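PDB 4MJE: probable glutaredoxin ssr2061, which probably reduces low-molecular-weight disulfides and proteins as a glutathione-dependent oxidoreductase, with NADPH and glutathione reductase supplying the electrons. Local coordinates for residues R31-K39 against I84-D94. The protein carries 1 engineered substitution. Sequence-based numbering, arbitrary orientation.
Sequences RALALLKLK and IYALDGAGKLD. Engineered in segment 31-39: L38 (natural residue Arg).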
# COMPACT_ATOMS: atom_id res chain seq x y z
N ARG A 31 4.79 -4.63 -10.90
CA ARG A 31 4.07 -5.84 -10.52
C ARG A 31 3.24 -5.62 -9.24
O ARG A 31 2.12 -6.13 -9.12
CB ARG A 31 5.06 -6.99 -10.32
CG ARG A 31 4.46 -8.37 -10.15
CD ARG A 31 5.51 -9.45 -10.10
NE ARG A 31 6.31 -9.44 -11.32
CZ ARG A 31 7.54 -9.94 -11.43
NH1 ARG A 31 8.13 -10.51 -10.39
NH2 ARG A 31 8.17 -9.85 -12.59
N ALA A 32 3.79 -4.89 -8.28
CA ALA A 32 3.08 -4.61 -7.03
C ALA A 32 1.88 -3.71 -7.31
O ALA A 32 0.79 -3.91 -6.79
CB ALA A 32 4.03 -3.97 -6.04
N LEU A 33 2.07 -2.70 -8.16
CA LEU A 33 0.98 -1.82 -8.55
C LEU A 33 -0.14 -2.60 -9.23
O LEU A 33 -1.31 -2.34 -8.97
CB LEU A 33 1.48 -0.74 -9.49
CG LEU A 33 2.30 0.38 -8.84
CD1 LEU A 33 3.01 1.20 -9.93
CD2 LEU A 33 1.48 1.27 -7.94
N ALA A 34 0.22 -3.57 -10.07
CA ALA A 34 -0.78 -4.37 -10.73
C ALA A 34 -1.65 -5.11 -9.73
O ALA A 34 -2.86 -5.17 -9.89
CB ALA A 34 -0.14 -5.35 -11.67
N LEU A 35 -1.04 -5.67 -8.70
CA LEU A 35 -1.79 -6.41 -7.70
C LEU A 35 -2.77 -5.50 -6.94
O LEU A 35 -3.94 -5.85 -6.74
CB LEU A 35 -0.84 -7.11 -6.72
CG LEU A 35 -1.52 -8.00 -5.68
CD1 LEU A 35 -2.42 -9.08 -6.29
CD2 LEU A 35 -0.47 -8.65 -4.82
N LEU A 36 -2.30 -4.33 -6.52
CA LEU A 36 -3.15 -3.39 -5.81
C LEU A 36 -4.31 -2.92 -6.67
O LEU A 36 -5.43 -2.80 -6.19
CB LEU A 36 -2.32 -2.20 -5.29
CG LEU A 36 -1.29 -2.54 -4.21
CD1 LEU A 36 -0.38 -1.36 -3.93
CD2 LEU A 36 -1.98 -2.99 -2.93
N LYS A 37 -4.03 -2.65 -7.94
CA LYS A 37 -5.06 -2.24 -8.87
C LYS A 37 -6.07 -3.36 -9.07
O LYS A 37 -7.27 -3.11 -9.09
CB LYS A 37 -4.45 -1.76 -10.19
CG LYS A 37 -3.70 -0.46 -10.04
CD LYS A 37 -3.05 -0.07 -11.32
CE LYS A 37 -2.42 1.31 -11.21
NZ LYS A 37 -1.76 1.67 -12.51
N LEU A 38 -5.63 -4.60 -9.17
CA LEU A 38 -6.55 -5.71 -9.41
C LEU A 38 -7.45 -5.96 -8.19
O LEU A 38 -8.57 -6.45 -8.33
CB LEU A 38 -5.77 -6.96 -9.83
CG LEU A 38 -5.16 -6.82 -11.24
CD1 LEU A 38 -4.17 -7.95 -11.53
CD2 LEU A 38 -6.23 -6.78 -12.34
N LYS A 39 -6.98 -5.64 -6.98
CA LYS A 39 -7.82 -5.69 -5.79
C LYS A 39 -8.92 -4.61 -5.78
O LYS A 39 -9.93 -4.75 -5.09
CB LYS A 39 -6.97 -5.58 -4.51
CG LYS A 39 -5.98 -6.70 -4.28
CD LYS A 39 -6.69 -8.00 -4.02
CE LYS A 39 -5.72 -9.08 -3.61
NZ LYS A 39 -6.40 -10.35 -3.40
N ILE A 84 4.11 -8.69 -0.65
CA ILE A 84 2.69 -8.55 -0.86
C ILE A 84 2.12 -9.75 -1.63
O ILE A 84 1.04 -10.26 -1.30
CB ILE A 84 2.34 -7.20 -1.50
CG1 ILE A 84 0.84 -6.96 -1.41
CG2 ILE A 84 2.82 -7.11 -2.95
CD1 ILE A 84 0.41 -5.53 -1.71
N TYR A 85 2.86 -10.21 -2.63
CA TYR A 85 2.44 -11.38 -3.38
C TYR A 85 2.43 -12.63 -2.50
O TYR A 85 1.55 -13.48 -2.64
CB TYR A 85 3.30 -11.59 -4.63
CG TYR A 85 2.80 -10.82 -5.83
CD1 TYR A 85 1.96 -11.41 -6.75
CD2 TYR A 85 3.17 -9.51 -6.02
CE1 TYR A 85 1.49 -10.71 -7.84
CE2 TYR A 85 2.71 -8.79 -7.11
CZ TYR A 85 1.88 -9.40 -8.03
OH TYR A 85 1.41 -8.72 -9.13
N ALA A 86 3.40 -12.75 -1.59
CA ALA A 86 3.43 -13.88 -0.67
C ALA A 86 2.20 -13.85 0.24
O ALA A 86 1.53 -14.87 0.44
CB ALA A 86 4.74 -13.90 0.15
N LEU A 87 1.87 -12.69 0.78
CA LEU A 87 0.67 -12.56 1.60
C LEU A 87 -0.57 -12.97 0.82
O LEU A 87 -1.43 -13.66 1.35
CB LEU A 87 0.50 -11.13 2.12
CG LEU A 87 1.42 -10.69 3.25
CD1 LEU A 87 1.38 -9.19 3.41
CD2 LEU A 87 1.03 -11.36 4.57
N ASP A 88 -0.68 -12.53 -0.42
CA ASP A 88 -1.86 -12.88 -1.20
C ASP A 88 -1.93 -14.40 -1.45
O ASP A 88 -2.99 -15.01 -1.35
CB ASP A 88 -1.92 -12.12 -2.51
CG ASP A 88 -3.33 -12.09 -3.11
OD1 ASP A 88 -3.43 -12.16 -4.36
OD2 ASP A 88 -4.32 -11.98 -2.34
N GLY A 89 -0.79 -15.01 -1.73
CA GLY A 89 -0.76 -16.45 -1.96
C GLY A 89 -1.10 -17.27 -0.74
O GLY A 89 -1.59 -18.40 -0.85
N ALA A 90 -0.85 -16.70 0.43
CA ALA A 90 -1.17 -17.34 1.69
C ALA A 90 -2.61 -17.08 2.12
O ALA A 90 -3.05 -17.63 3.12
CB ALA A 90 -0.22 -16.87 2.78
N GLY A 91 -3.31 -16.23 1.37
CA GLY A 91 -4.66 -15.85 1.71
C GLY A 91 -4.76 -14.79 2.78
O GLY A 91 -5.81 -14.64 3.39
N LYS A 92 -3.69 -14.03 2.98
CA LYS A 92 -3.60 -13.10 4.08
C LYS A 92 -3.60 -11.64 3.66
O LYS A 92 -3.54 -10.76 4.52
CB LYS A 92 -2.33 -13.37 4.88
CG LYS A 92 -2.32 -14.71 5.57
CD LYS A 92 -1.11 -14.83 6.43
CE LYS A 92 -1.17 -16.06 7.29
NZ LYS A 92 0.22 -16.54 7.48
N LEU A 93 -3.68 -11.34 2.37
CA LEU A 93 -3.65 -9.95 1.94
C LEU A 93 -5.03 -9.32 2.07
O LEU A 93 -5.15 -8.22 2.61
CB LEU A 93 -3.15 -9.82 0.51
CG LEU A 93 -3.01 -8.38 0.01
CD1 LEU A 93 -2.12 -7.52 0.91
CD2 LEU A 93 -2.45 -8.40 -1.40
N ASP A 94 -6.06 -10.00 1.60
CA ASP A 94 -7.39 -9.41 1.66
C ASP A 94 -7.79 -8.92 3.07
O ASP A 94 -8.25 -7.80 3.22
CB ASP A 94 -8.44 -10.37 1.08
CG ASP A 94 -8.33 -10.53 -0.44
OD1 ASP A 94 -8.78 -11.58 -0.97
OD2 ASP A 94 -7.81 -9.63 -1.11
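The ring of Y85 carries L35 over one face and has the carbonyl group of R31 at its edge. L35 CD2 stands almost squarely above the ring centre, 3.8 Å from the centroid and 6° off the normal, in a CH-pi contact. R31 CG and CD come in from the opposite side, beside the CE2-CZ rim and the hydroxyl. At the edge, Y85 OH donates to R31 O over 2.7 Å. It comes from above the carbonyl plane, while L35 N, the regular helix donor, reaches the same oxygen from the opposite face. With an alanine in place of Y85, R31 O would probably lose its hydroxyl donor and L35 CD2 the ring beneath it. The contact joins helix 27-39 to helix 81-89 and the start of helix 93-97 in the thioredoxin fold of glutaredoxins. A32 and L36 touch strand 18-22, and L33, pointing away, packs on the same strand. L35 is a knob in a hole made by I84, Y85, D88 and L93. Its CG is anti to the backbone N (chi1 -176°), which carries it toward that hole; CD2 goes to the ring and CD1 to D88 OD1. K39 NZ bridges two carboxylates, bonding D88 OD2 and D94 OD2 at 2.8 Å each. Both are met on the syn side, somewhat out of plane. Between these acids the chain turns through a Schellman motif, with G91 at positive phi.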